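PDB 3K4I: uncharacterized protein from Pseudomonas syringae pv. tomato, which is of unknown function but belongs to the aldolase/RraA family and assembles as three subunits. Local coordinates for residues 18-23 with 170-175; 201-206 with 211-216. One frame throughout, in Å; residues are numbered along the deposited sequence.

Contact 1 (18-23 with 170-175)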
loop_
_atom_site.group_PDB
_atom_site.type_symbol
_atom_site.label_atom_id
_atom_site.label_comp_id
_atom_site.label_asym_id
_atom_site.label_seq_id
_atom_site.Cartn_x
_atom_site.Cartn_y
_atom_site.Cartn_z
ATOM N N ASP C 18 3.595 2.811 -29.125
ATOM C CA ASP C 18 2.382 2.012 -29.268
ATOM C C ASP C 18 2.608 0.572 -28.827
ATOM O O ASP C 18 1.777 0.007 -28.107
ATOM C CB ASP C 18 1.793 2.112 -30.686
ATOM C CG ASP C 18 1.344 3.532 -31.025
ATOM O OD1 ASP C 18 0.911 4.251 -30.096
ATOM O OD2 ASP C 18 1.438 3.940 -32.198
ATOM N N GLU C 19 3.752 0.008 -29.215
ATOM C CA GLU C 19 4.147 -1.338 -28.811
ATOM C C GLU C 19 4.140 -1.542 -27.303
ATOM O O GLU C 19 3.783 -2.619 -26.844
ATOM C CB GLU C 19 5.529 -1.675 -29.321
ATOM C CG GLU C 19 5.624 -1.790 -30.820
ATOM C CD GLU C 19 6.942 -2.394 -31.245
ATOM O OE1 GLU C 19 7.022 -3.634 -31.284
ATOM O OE2 GLU C 19 7.893 -1.624 -31.523
ATOM N N CYS C 20 4.537 -0.510 -26.552
ATOM C CA CYS C 20 4.586 -0.556 -25.075
ATOM C C CYS C 20 3.230 -0.679 -24.382
ATOM O O CYS C 20 3.152 -0.941 -23.175
ATOM C CB CYS C 20 5.322 0.674 -24.551
ATOM S SG CYS C 20 7.106 0.515 -24.621
ATOM N N GLU C 21 2.156 -0.485 -25.142
ATOM C CA GLU C 21 0.789 -0.787 -24.696
ATOM C C GLU C 21 0.629 -2.234 -24.257
ATOM O O GLU C 21 -0.221 -2.535 -23.424
ATOM C CB GLU C 21 -0.214 -0.541 -25.828
ATOM C CG GLU C 21 -0.718 0.887 -25.974
ATOM C CD GLU C 21 -1.690 1.055 -27.140
ATOM O OE1 GLU C 21 -2.444 0.090 -27.472
ATOM O OE2 GLU C 21 -1.697 2.163 -27.736
ATOM N N HIS C 22 1.423 -3.124 -24.840
ATOM C CA HIS C 22 1.326 -4.560 -24.567
ATOM C C HIS C 22 2.576 -5.112 -23.895
ATOM O O HIS C 22 2.803 -6.333 -23.911
ATOM C CB HIS C 22 1.056 -5.342 -25.862
ATOM C CG HIS C 22 -0.071 -4.784 -26.675
ATOM N ND1 HIS C 22 -1.385 -5.151 -26.472
ATOM C CD2 HIS C 22 -0.082 -3.889 -27.692
ATOM C CE1 HIS C 22 -2.156 -4.511 -27.334
ATOM N NE2 HIS C 22 -1.390 -3.736 -28.082
ATOM N N LEU C 23 3.378 -4.222 -23.297
ATOM C CA LEU C 23 4.572 -4.641 -22.588
ATOM C C LEU C 23 4.472 -4.295 -21.113
ATOM O O LEU C 23 4.059 -3.197 -20.757
ATOM C CB LEU C 23 5.847 -4.020 -23.198
ATOM C CG LEU C 23 6.214 -4.428 -24.625
ATOM C CD1 LEU C 23 7.437 -3.663 -25.152
ATOM C CD2 LEU C 23 6.408 -5.965 -24.805
ATOM N N LEU C 170 12.061 7.064 -22.091
ATOM C CA LEU C 170 10.813 6.338 -22.160
ATOM C C LEU C 170 10.412 5.817 -20.770
ATOM O O LEU C 170 11.150 5.034 -20.169
ATOM C CB LEU C 170 10.980 5.196 -23.165
ATOM C CG LEU C 170 9.841 4.170 -23.205
ATOM C CD1 LEU C 170 8.551 4.823 -23.677
ATOM C CD2 LEU C 170 10.250 3.005 -24.112
HETATM N N MSE C 171 9.226 6.201 -20.295
HETATM C CA MSE C 171 8.744 5.790 -18.942
HETATM C C MSE C 171 7.619 4.802 -19.120
HETATM O O MSE C 171 6.649 5.075 -19.889
HETATM C CB MSE C 171 8.168 6.987 -18.169
HETATM C CG MSE C 171 9.130 8.126 -17.935
HETATM SE SE MSE C 171 10.717 7.594 -16.885
HETATM C CE MSE C 171 9.866 6.930 -15.246
ATOM N N VAL C 172 7.717 3.662 -18.438
ATOM C CA VAL C 172 6.633 2.663 -18.473
ATOM C C VAL C 172 6.380 2.267 -17.026
ATOM O O VAL C 172 7.338 1.968 -16.269
ATOM C CB VAL C 172 6.952 1.434 -19.320
ATOM C CG1 VAL C 172 5.707 0.466 -19.330
ATOM C CG2 VAL C 172 7.331 1.853 -20.774
ATOM N N CYS C 173 5.114 2.383 -16.627
ATOM C CA CYS C 173 4.728 2.155 -15.241
ATOM C C CYS C 173 3.471 1.326 -15.193
ATOM O O CYS C 173 2.568 1.553 -15.994
ATOM C CB CYS C 173 4.435 3.492 -14.548
ATOM S SG CYS C 173 5.738 4.714 -14.729
ATOM N N ASP C 174 3.415 0.400 -14.233
ATOM C CA ASP C 174 2.222 -0.409 -13.982
ATOM C C ASP C 174 2.146 -0.832 -12.518
ATOM O O ASP C 174 2.794 -0.213 -11.648
ATOM C CB ASP C 174 2.158 -1.617 -14.956
ATOM C CG ASP C 174 3.362 -2.570 -14.842
ATOM O OD1 ASP C 174 4.091 -2.594 -13.818
ATOM O OD2 ASP C 174 3.579 -3.334 -15.803
ATOM N N GLY C 175 1.357 -1.862 -12.226
ATOM C CA GLY C 175 1.207 -2.321 -10.827
ATOM C C GLY C 175 2.503 -2.718 -10.134
ATOM O O GLY C 175 2.606 -2.641 -8.887
#
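With its first torsion at -81°, Cys20 carries SG opposite its own carbonyl carbon and beside its backbone N, and the sulfur lies against two residues of strand 170-174. Leu170 meets it by having CG swung opposite the backbone N (chi1 170°), which leaves the CD2 methyl 4.0 Å from Cys20 SG; the CG2 methyl of Val172 lies 4.1 Å from the same Cys20 SG. This is packing against the large mixed sheet of the aldolase/RraA family fold: segment 18-23, which continues from helix 14-19, rests on strand 170-174. Alternation along the strand explains the choice of partners, since Leu170 and Val172 both direct their CB atoms at segment 18-23 while Met171, a selenomethionine, faces the other way. A branched valine suits an extended strand, and the small, polarisable sulfur can touch both methyl groups at once; the closest CA pair, Cys20 CA and Val172 CA, is 7.6 Å apart. Val54 of the adjoining strand and Val190 of helix 186-207 also touch Cys20, so the sulfur sits in a buried apolar setting. Cys20 O accepts from Arg52 NH2; separately, at the end of the strand, Asp174 OD1 accepts from Thr25 OG1 and Ser176 N. Gly175 N, just beyond, donates to Asp126 of the second subunit. Leu23 adds a looser touch through its backbone, for its O lies 4.3 Å from Val172 CG1.

Contact 2 (201-206 with 211-216)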
loop_
_atom_site.group_PDB
_atom_site.type_symbol
_atom_site.label_atom_id
_atom_site.label_comp_id
_atom_site.label_asym_id
_atom_site.label_seq_id
_atom_site.Cartn_x
_atom_site.Cartn_y
_atom_site.Cartn_z
ATOM N N ARG C 201 5.615 -16.401 -22.711
ATOM C CA ARG C 201 4.261 -16.848 -23.002
ATOM C C ARG C 201 4.268 -18.337 -23.350
ATOM O O ARG C 201 3.389 -19.082 -22.919
ATOM C CB ARG C 201 3.630 -16.004 -24.106
ATOM C CG ARG C 201 2.202 -16.393 -24.484
ATOM C CD ARG C 201 1.396 -15.215 -25.043
ATOM N NE ARG C 201 2.250 -14.142 -25.544
ATOM C CZ ARG C 201 2.451 -13.852 -26.829
ATOM N NH1 ARG C 201 3.275 -12.852 -27.146
ATOM N NH2 ARG C 201 1.846 -14.543 -27.796
ATOM N N ARG C 202 5.277 -18.777 -24.089
ATOM C CA ARG C 202 5.369 -20.196 -24.444
ATOM C C ARG C 202 5.678 -21.013 -23.190
ATOM O O ARG C 202 5.139 -22.091 -22.996
ATOM C CB ARG C 202 6.431 -20.418 -25.520
ATOM C CG ARG C 202 6.119 -19.742 -26.852
ATOM C CD ARG C 202 6.993 -20.307 -27.962
ATOM N NE ARG C 202 8.367 -19.803 -27.922
ATOM C CZ ARG C 202 8.830 -18.806 -28.678
ATOM N NH1 ARG C 202 10.101 -18.430 -28.566
ATOM N NH2 ARG C 202 8.026 -18.186 -29.547
ATOM N N ILE C 203 6.519 -20.468 -22.309
ATOM C CA ILE C 203 6.819 -21.189 -21.088
ATOM C C ILE C 203 5.555 -21.372 -20.231
ATOM O O ILE C 203 5.274 -22.484 -19.732
ATOM C CB ILE C 203 7.984 -20.541 -20.297
ATOM C CG1 ILE C 203 9.316 -20.796 -21.015
ATOM C CG2 ILE C 203 8.027 -21.111 -18.873
ATOM C CD1 ILE C 203 10.473 -19.911 -20.484
ATOM N N ILE C 204 4.797 -20.289 -20.087
ATOM C CA ILE C 204 3.532 -20.318 -19.362
ATOM C C ILE C 204 2.560 -21.307 -20.007
ATOM O O ILE C 204 1.915 -22.108 -19.311
ATOM C CB ILE C 204 2.931 -18.911 -19.292
ATOM C CG1 ILE C 204 3.667 -18.090 -18.216
ATOM C CG2 ILE C 204 1.414 -18.969 -19.009
ATOM C CD1 ILE C 204 3.450 -16.530 -18.295
ATOM N N GLU C 205 2.458 -21.233 -21.325
ATOM C CA GLU C 205 1.586 -22.183 -22.037
ATOM C C GLU C 205 1.987 -23.637 -21.754
ATOM O O GLU C 205 1.118 -24.507 -21.529
ATOM C CB GLU C 205 1.562 -21.870 -23.518
ATOM C CG GLU C 205 0.765 -20.629 -23.832
ATOM C CD GLU C 205 1.100 -20.010 -25.185
ATOM O OE1 GLU C 205 1.944 -20.553 -25.945
ATOM O OE2 GLU C 205 0.520 -18.935 -25.469
ATOM N N ALA C 206 3.297 -23.883 -21.714
ATOM C CA ALA C 206 3.798 -25.207 -21.429
ATOM C C ALA C 206 3.462 -25.700 -20.015
ATOM O O ALA C 206 2.927 -26.807 -19.829
ATOM C CB ALA C 206 5.331 -25.275 -21.714
ATOM N N SER C 211 3.604 -29.352 -18.254
ATOM C CA SER C 211 5.064 -29.439 -18.281
ATOM C C SER C 211 5.598 -29.107 -16.912
ATOM O O SER C 211 5.051 -28.233 -16.243
ATOM C CB SER C 211 5.635 -28.394 -19.234
ATOM O OG SER C 211 7.058 -28.442 -19.289
ATOM N N THR C 212 6.691 -29.763 -16.517
ATOM C CA THR C 212 7.493 -29.209 -15.401
ATOM C C THR C 212 8.108 -27.895 -15.878
ATOM O O THR C 212 8.251 -27.650 -17.089
ATOM C CB THR C 212 8.655 -30.143 -14.975
ATOM O OG1 THR C 212 9.578 -30.307 -16.062
ATOM C CG2 THR C 212 8.152 -31.491 -14.520
ATOM N N LEU C 213 8.472 -27.031 -14.927
ATOM C CA LEU C 213 9.141 -25.798 -15.268
ATOM C C LEU C 213 10.498 -26.117 -15.905
ATOM O O LEU C 213 10.903 -25.468 -16.885
ATOM C CB LEU C 213 9.283 -24.890 -14.036
ATOM C CG LEU C 213 9.859 -23.477 -14.251
ATOM C CD1 LEU C 213 9.167 -22.792 -15.432
ATOM C CD2 LEU C 213 9.710 -22.622 -13.001
ATOM N N GLU C 214 11.173 -27.138 -15.365
ATOM C CA GLU C 214 12.460 -27.590 -15.898
ATOM C C GLU C 214 12.350 -27.848 -17.398
ATOM O O GLU C 214 13.128 -27.289 -18.177
ATOM C CB GLU C 214 12.920 -28.871 -15.207
ATOM C CG GLU C 214 13.599 -28.643 -13.871
ATOM C CD GLU C 214 14.573 -29.757 -13.498
ATOM O OE1 GLU C 214 15.149 -29.671 -12.389
ATOM O OE2 GLU C 214 14.765 -30.705 -14.301
ATOM N N GLN C 215 11.368 -28.670 -17.775
ATOM C CA GLN C 215 11.104 -29.040 -19.184
ATOM C C GLN C 215 10.866 -27.818 -20.058
ATOM O O GLN C 215 11.483 -27.669 -21.120
ATOM C CB GLN C 215 9.849 -29.898 -19.298
ATOM C CG GLN C 215 9.887 -31.311 -18.791
ATOM C CD GLN C 215 8.578 -32.020 -19.112
ATOM O OE1 GLN C 215 7.630 -32.038 -18.303
ATOM N NE2 GLN C 215 8.497 -32.566 -20.329
ATOM N N ALA C 216 9.944 -26.964 -19.607
ATOM C CA ALA C 216 9.549 -25.764 -20.339
ATOM C C ALA C 216 10.724 -24.826 -20.609
ATOM O O ALA C 216 10.878 -24.326 -21.720
ATOM C CB ALA C 216 8.439 -25.022 -19.584
#
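Ala206 and Ala216 meet through their CB atoms at 3.8 Å, a separation that small side chains allow between two helices lying this close: Ile203 CA and Ala216 CA are 5.4 Å apart. Beside them, Ile203 reaches across with its CG2 branch, 4.0 Å from Leu213 CD1 and equally near Ala216 CB. Leu213 turns CG opposite its backbone N (chi1 -174°), and its side chain crosses that of Ile203 at a slant. One backbone bond joins the segments, Ser211 N to Ala206 O at 3.1 Å; it is fairly straight at nitrogen (159°), although the donor stands above the carbonyl plane. Behind this first shell, Ser211 OG donates to Thr212 O over 2.6 Å, and Thr212 O also accepts from Ala216 N. Tyr220 packs on Ile203 and Ala206, while Asp79 of the second subunit accepts from the backbone N atoms of Leu213 and Glu214, so the start of helix 213-219 is also gripped from across the interface. Within the chain, Thr212 OG1 accepts from Gln215 N and Gln215 OE1 accepts from Thr212 N, each at 3.0 Å. This reciprocal pair is a capping box, with Thr212 as N-cap, opening the second helix of an angled helical hairpin.

Overall arrangement
Contact 1 comes first along the chain and is complete before contact 2 begins; their centres lie 25 Å apart, and their nearest atoms, about 7 Å from each other, do not touch. Helix 186-207 connects them: near its start Val190 packs on Cys20 and Leu23 of contact 1, and its last turns form one side of contact 2. The centre of contact 1 is about 9 Å from the centre of the chain, on the large mixed sheet, whereas that of contact 2 is about 30 Å out, where the C-terminal helices project from the body. Both reach the second subunit, so core and projecting arm alike contribute to the assembly of three chains.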